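Local coordinates for class II aldolase/adducin domain protein (Pseudomonas syringae pv. phaseolicola 1448A, PDB 3OCR) that is of unknown function but belongs to the class II aldolase/adducin family, which includes metal-dependent aldolases and the actin-binding adducins, at residues Trp50-His53 and Ile54-His57; Leu209-Ala212 and Cys213-Ile217; Ala222-Ala225 and Glu226-Phe229. All blocks are in the same frame, centred on the assembly; numbering follows the deposited sequence.

Overall arrangement
Along the chain the three contacts follow in series, none nested in or crossing another. Contact 1 closes the tight turn between helix 29-47 and strand 58-61, an inner strand of the mixed sheet. Contact 2 lies far later in sequence, within helix 199-219, and meets contact 1 where Trp50 packs on Glu210; their centres are about 18 Å apart. Contact 3 then closes the bend that leads from this helix toward helix 232-243. Its nearest atoms stay about 6 Å from contact 2, and both reach the third subunit, while contacts 1 and 3 both touch the second subunit, so all three lie along the interfaces of the tetramer.

Contact 1. Residues Trp50-His53 and Ile54-His57; sequences WTDH and IYTH
Tyr55 folds back over the carbonyl of Asp52, and its side chain traces the contact. CB lies 3.5 Å from Asp52 O and 3.9 Å from Asp52 OD2; with CG turned beside its own backbone N (chi1 -46°), the ring leans across the Asp52 carbonyl, and CD2 comes within 3.2 Å of Asp52 O. The approach is oblique, and the carboxylate and ring planes lie about 50° apart. One step further, CE2 borders the edge of the His53 imidazole, near its plane, and the tip, OH, bonds to His256 of the second subunit. Ile54 CG1 packs 3.7 Å above one face of the tyrosine ring, near its rim, while Ile54 CG2 sits over a face of His53. The backbone closes the turn through one fairly straight bond, Tyr55 N to Asp52 O at 2.9 Å. A water links the backbone of the bend, accepting from Asp52 N and donating to His53 O and Tyr55 O. A second water bridges Trp50 O and Thr56 OG1, and this hydroxyl itself donates to Tyr55 O. The carboxylate has further partners: Asp52 OD2 is bonded to His129 and to His149 of the second subunit, so two imidazoles grip one oxygen, while His53 NE2 meets the backbone of His256 in that subunit. With His53 at a positive phi of 54°, this is a type II' beta turn, Asp52 to Tyr55, set in the loop between helix 29-47 and strand 58-61 of the AraD-like fold and lodged in a subunit interface.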
# COMPACT_ATOMS: atom_id res chain seq x y z
N TRP A 50 -2.85 -9.08 -8.70
CA TRP A 50 -4.00 -9.92 -8.38
C TRP A 50 -3.58 -11.37 -8.13
O TRP A 50 -4.35 -12.28 -8.35
CB TRP A 50 -5.06 -9.90 -9.49
CG TRP A 50 -5.61 -8.54 -9.86
CD1 TRP A 50 -5.73 -7.45 -9.05
CD2 TRP A 50 -6.15 -8.14 -11.13
NE1 TRP A 50 -6.29 -6.39 -9.73
CE2 TRP A 50 -6.56 -6.79 -11.01
CE3 TRP A 50 -6.32 -8.80 -12.36
CZ2 TRP A 50 -7.12 -6.08 -12.08
CZ3 TRP A 50 -6.87 -8.09 -13.42
CH2 TRP A 50 -7.27 -6.74 -13.28
N THR A 51 -2.34 -11.57 -7.69
CA THR A 51 -1.74 -12.91 -7.70
C THR A 51 -1.60 -13.47 -6.29
O THR A 51 -1.57 -12.72 -5.33
CB THR A 51 -0.32 -12.91 -8.29
OG1 THR A 51 0.50 -12.00 -7.55
CG2 THR A 51 -0.32 -12.55 -9.74
N ASP A 52 -1.48 -14.79 -6.21
CA ASP A 52 -1.23 -15.48 -4.97
C ASP A 52 -0.12 -16.50 -5.30
O ASP A 52 -0.33 -17.72 -5.35
CB ASP A 52 -2.56 -16.10 -4.47
CG ASP A 52 -2.38 -17.04 -3.30
OD1 ASP A 52 -1.43 -16.86 -2.51
OD2 ASP A 52 -3.21 -17.96 -3.15
N HIS A 53 1.08 -15.95 -5.55
CA HIS A 53 2.27 -16.74 -5.87
C HIS A 53 1.95 -17.67 -7.04
O HIS A 53 1.54 -17.20 -8.09
CB HIS A 53 2.77 -17.51 -4.63
CG HIS A 53 4.18 -18.02 -4.77
ND1 HIS A 53 5.23 -17.24 -5.21
CD2 HIS A 53 4.71 -19.25 -4.52
CE1 HIS A 53 6.33 -17.96 -5.23
NE2 HIS A 53 6.05 -19.18 -4.81
N ILE A 54 2.10 -18.97 -6.85
CA ILE A 54 1.88 -19.91 -7.95
C ILE A 54 0.49 -20.53 -7.98
O ILE A 54 0.25 -21.47 -8.73
CB ILE A 54 2.95 -21.03 -7.99
CG1 ILE A 54 3.10 -21.67 -6.62
CG2 ILE A 54 4.28 -20.47 -8.49
CD1 ILE A 54 3.73 -23.05 -6.65
N TYR A 55 -0.40 -20.04 -7.13
CA TYR A 55 -1.72 -20.62 -7.01
C TYR A 55 -2.71 -19.75 -7.80
O TYR A 55 -2.36 -18.67 -8.27
CB TYR A 55 -2.05 -20.79 -5.53
CG TYR A 55 -0.88 -21.40 -4.78
CD1 TYR A 55 -0.57 -22.76 -4.94
CD2 TYR A 55 -0.04 -20.62 -3.97
CE1 TYR A 55 0.52 -23.33 -4.29
CE2 TYR A 55 1.05 -21.18 -3.31
CZ TYR A 55 1.34 -22.55 -3.48
OH TYR A 55 2.41 -23.14 -2.85
N THR A 56 -3.93 -20.23 -7.97
CA THR A 56 -4.92 -19.60 -8.87
C THR A 56 -4.54 -19.60 -10.36
O THR A 56 -3.38 -19.65 -10.73
CB THR A 56 -5.42 -18.19 -8.40
OG1 THR A 56 -4.57 -17.15 -8.91
CG2 THR A 56 -5.53 -18.13 -6.87
N HIS A 57 -5.57 -19.53 -11.20
CA HIS A 57 -5.45 -19.85 -12.60
C HIS A 57 -6.47 -19.12 -13.44
O HIS A 57 -7.58 -18.83 -12.97
CB HIS A 57 -5.67 -21.35 -12.78
CG HIS A 57 -4.74 -22.19 -11.97
ND1 HIS A 57 -3.44 -22.43 -12.34
CD2 HIS A 57 -4.92 -22.83 -10.79
CE1 HIS A 57 -2.85 -23.17 -11.42
NE2 HIS A 57 -3.73 -23.43 -10.47
O HOH W 1 -4.89 -14.79 -7.35
O HOH W 2 -0.89 -16.08 -8.68

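Contact 2. Residues Leu209-Ala212 and Cys213-Ile217; sequences LEYA and CNIQI
Tyr211 holds its CG roughly anti to the backbone N (chi1 -158°), and four residues on Ile215 runs nearly extended past CB (chi2 158°), which carries its terminal methyl over the phenol ring. Ile215 CD1 lies 4.0 Å from the centroid of the Tyr211 ring, 21° from the ring normal, a CH-pi contact displaced toward the rim near CD2. The amide oxygen Asn214 OD1 sits in the ring plane at the edge, 3.4 Å from Tyr211 CD1, and the amide and ring planes stand steeply to each other. Within the helix a methyl lies over one face and a carbonyl at the rim; His149 also meets the ring edge-to-face, while Tyr211 OH reaches out to His129 O of the third subunit. The other end of the Asn214 amide turns toward Glu210: ND2 makes a weak, bent bond to Glu210 OE2, 3.2 Å long, and it bonds also to Asp132 of helix 131-137. The bend in the glutamate chain at chi2 brings the carboxylate within range of this amide, the two side chains crossing at a slant, and Glu210 OE1 is taken by Thr130. Backbone bonds run from Cys213 N to Leu209 O and Asn214 N to Glu210 O, each 2.9 Å, and from Ile215 N to Tyr211 O and Gln216 N to Ala212 O. Leu209 and Cys213 pack against Leu143 and Val136, respectively. The i+4 to i backbone bonds are those of an alpha helix, and they bring side chains three and four residues apart together, here on the long helix 199-219, which packs on strand 191-196 at a subunit interface.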
# COMPACT_ATOMS: atom_id res chain seq x y z
N LEU A 209 -14.48 -5.70 -10.53
CA LEU A 209 -14.90 -6.33 -9.29
C LEU A 209 -13.83 -6.14 -8.22
O LEU A 209 -14.15 -5.87 -7.06
CB LEU A 209 -15.19 -7.82 -9.50
CG LEU A 209 -15.79 -8.57 -8.29
CD1 LEU A 209 -17.10 -7.90 -7.81
CD2 LEU A 209 -15.97 -10.09 -8.56
N GLU A 210 -12.57 -6.26 -8.62
CA GLU A 210 -11.44 -6.16 -7.71
C GLU A 210 -11.41 -4.72 -7.16
O GLU A 210 -11.25 -4.50 -5.94
CB GLU A 210 -10.13 -6.43 -8.48
CG GLU A 210 -8.89 -6.09 -7.64
CD GLU A 210 -8.75 -6.98 -6.41
OE1 GLU A 210 -9.21 -8.16 -6.45
OE2 GLU A 210 -8.18 -6.48 -5.40
N TYR A 211 -11.62 -3.74 -8.04
CA TYR A 211 -11.70 -2.35 -7.58
C TYR A 211 -12.89 -2.11 -6.65
O TYR A 211 -12.75 -1.42 -5.64
CB TYR A 211 -11.76 -1.38 -8.74
CG TYR A 211 -11.30 0.03 -8.34
CD1 TYR A 211 -10.19 0.22 -7.49
CD2 TYR A 211 -11.94 1.16 -8.82
CE1 TYR A 211 -9.76 1.52 -7.13
CE2 TYR A 211 -11.52 2.45 -8.48
CZ TYR A 211 -10.42 2.62 -7.65
OH TYR A 211 -10.01 3.89 -7.32
N ALA A 212 -14.05 -2.62 -7.01
CA ALA A 212 -15.22 -2.51 -6.11
C ALA A 212 -14.87 -3.04 -4.73
O ALA A 212 -15.18 -2.41 -3.73
CB ALA A 212 -16.44 -3.22 -6.70
N CYS A 213 -14.17 -4.18 -4.66
CA CYS A 213 -13.75 -4.70 -3.37
C CYS A 213 -12.74 -3.81 -2.65
O CYS A 213 -12.90 -3.63 -1.46
CB CYS A 213 -13.22 -6.14 -3.44
SG CYS A 213 -14.40 -7.36 -4.07
N ASN A 214 -11.72 -3.30 -3.34
CA ASN A 214 -10.79 -2.34 -2.72
C ASN A 214 -11.54 -1.20 -1.99
O ASN A 214 -11.20 -0.79 -0.87
CB ASN A 214 -9.90 -1.65 -3.77
CG ASN A 214 -9.00 -2.59 -4.57
OD1 ASN A 214 -8.71 -2.30 -5.74
ND2 ASN A 214 -8.49 -3.65 -3.94
N ILE A 215 -12.52 -0.66 -2.68
CA ILE A 215 -13.22 0.49 -2.25
C ILE A 215 -14.05 0.07 -1.02
O ILE A 215 -14.15 0.83 -0.06
CB ILE A 215 -14.19 1.00 -3.37
CG1 ILE A 215 -13.45 1.73 -4.48
CG2 ILE A 215 -15.27 1.90 -2.75
CD1 ILE A 215 -14.25 1.75 -5.81
N GLN A 216 -14.63 -1.12 -1.06
CA GLN A 216 -15.53 -1.55 0.08
C GLN A 216 -14.78 -1.66 1.41
O GLN A 216 -15.30 -1.29 2.48
CB GLN A 216 -16.12 -2.93 -0.18
CG GLN A 216 -17.08 -3.40 1.05
CD GLN A 216 -18.00 -4.54 0.65
OE1 GLN A 216 -18.62 -4.51 -0.42
NE2 GLN A 216 -18.10 -5.55 1.49
N ILE A 217 -13.58 -2.22 1.34
CA ILE A 217 -12.76 -2.46 2.52
C ILE A 217 -12.42 -1.10 3.18
O ILE A 217 -12.56 -0.96 4.39
CB ILE A 217 -11.46 -3.26 2.18
CG1 ILE A 217 -11.79 -4.68 1.69
CG2 ILE A 217 -10.50 -3.35 3.42
CD1 ILE A 217 -12.88 -5.40 2.52

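Contact 3. Residues Ala222-Ala225 and Glu226-Phe229; sequences AGNA and ELVF
A short 3-10 turn, Asn224 to Glu226, sets Leu227 beside Asn224 and Glu226 against Ala222. Leu227 and Asn224 lie side by side and point the same way, so Leu227 CD1 comes 3.7 Å from Asn224 OD1, while Leu227 CG rests 3.4 Å from Asn224 O. That OD1 accepts a hydrogen bond from Gln220 NE2, just earlier in the chain, and the pair packs on Leu144. Glu226 is oriented otherwise: its CG, set beside its own backbone N (chi1 -60°), meets the methyl of Ala222, Ala222 CB to Glu226 CG 3.9 Å, and the bend at chi2 then turns the carboxylate so that it reaches the Ala222 carbonyl through a bridging water. Phe229 turns its edge to the turn, its CE2 lying 4.2 Å from Asn224 O. Two successive i+3 to i bonds make the turn, Glu226 N to Gly223 O at 3.2 Å and Leu227 N to Asn224 O at 3.0 Å. In both the donor stands above the carbonyl plane, by 57° and 54°, away from the lone pairs. Gly223, at positive phi, opens this bend. The segments also meet the third subunit: Asn189 there bonds to Val228 O, and Asn224 of that copy packs on Ala222 and Glu226. The bend joins helix 199-219 to helix 232-243 at the surface of the chain, where the bridging water donates both to Ala222 O, at 2.8 Å, and to Glu226 OE2.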
# COMPACT_ATOMS: atom_id res chain seq x y z
N ALA A 222 -15.05 2.17 9.43
CA ALA A 222 -15.75 2.48 10.70
C ALA A 222 -16.98 1.65 10.95
O ALA A 222 -17.75 1.97 11.85
CB ALA A 222 -16.08 3.98 10.83
N GLY A 223 -17.16 0.56 10.20
CA GLY A 223 -18.36 -0.27 10.38
C GLY A 223 -19.35 -0.04 9.25
O GLY A 223 -19.43 1.06 8.67
N ASN A 224 -20.11 -1.08 8.94
CA ASN A 224 -21.16 -0.98 7.92
C ASN A 224 -22.26 0.04 8.30
O ASN A 224 -22.87 0.68 7.43
CB ASN A 224 -21.73 -2.39 7.63
CG ASN A 224 -20.80 -3.24 6.76
OD1 ASN A 224 -19.75 -2.78 6.30
ND2 ASN A 224 -21.20 -4.51 6.51
N ALA A 225 -22.47 0.24 9.60
CA ALA A 225 -23.48 1.19 10.06
C ALA A 225 -23.18 2.67 9.70
O ALA A 225 -24.06 3.50 9.76
CB ALA A 225 -23.73 1.04 11.56
N GLU A 226 -21.95 2.97 9.27
CA GLU A 226 -21.63 4.34 8.86
C GLU A 226 -21.90 4.58 7.37
O GLU A 226 -21.79 5.72 6.87
CB GLU A 226 -20.18 4.69 9.21
CG GLU A 226 -19.88 4.59 10.69
CD GLU A 226 -20.46 5.76 11.50
OE1 GLU A 226 -21.12 6.65 10.91
OE2 GLU A 226 -20.23 5.79 12.73
N LEU A 227 -22.28 3.52 6.66
CA LEU A 227 -22.39 3.58 5.22
C LEU A 227 -23.69 4.22 4.75
O LEU A 227 -24.73 4.07 5.40
CB LEU A 227 -22.24 2.18 4.61
CG LEU A 227 -20.90 1.48 4.81
CD1 LEU A 227 -21.01 0.07 4.29
CD2 LEU A 227 -19.79 2.20 4.09
N VAL A 228 -23.60 4.98 3.67
CA VAL A 228 -24.80 5.47 2.96
C VAL A 228 -25.15 4.50 1.85
O VAL A 228 -24.36 4.26 0.92
CB VAL A 228 -24.61 6.88 2.31
CG1 VAL A 228 -25.86 7.28 1.54
CG2 VAL A 228 -24.30 7.91 3.32
N PHE A 229 -26.36 3.96 1.93
CA PHE A 229 -26.92 3.10 0.89
C PHE A 229 -27.87 3.93 0.04
O PHE A 229 -28.94 4.35 0.54
CB PHE A 229 -27.68 1.93 1.54
CG PHE A 229 -26.80 0.96 2.29
CD1 PHE A 229 -26.40 -0.23 1.69
CD2 PHE A 229 -26.37 1.23 3.59
CE1 PHE A 229 -25.58 -1.13 2.37
CE2 PHE A 229 -25.54 0.33 4.27
CZ PHE A 229 -25.15 -0.84 3.67
O HOH W 3 -18.10 3.99 13.76
O HOH W 4 -25.70 2.28 7.19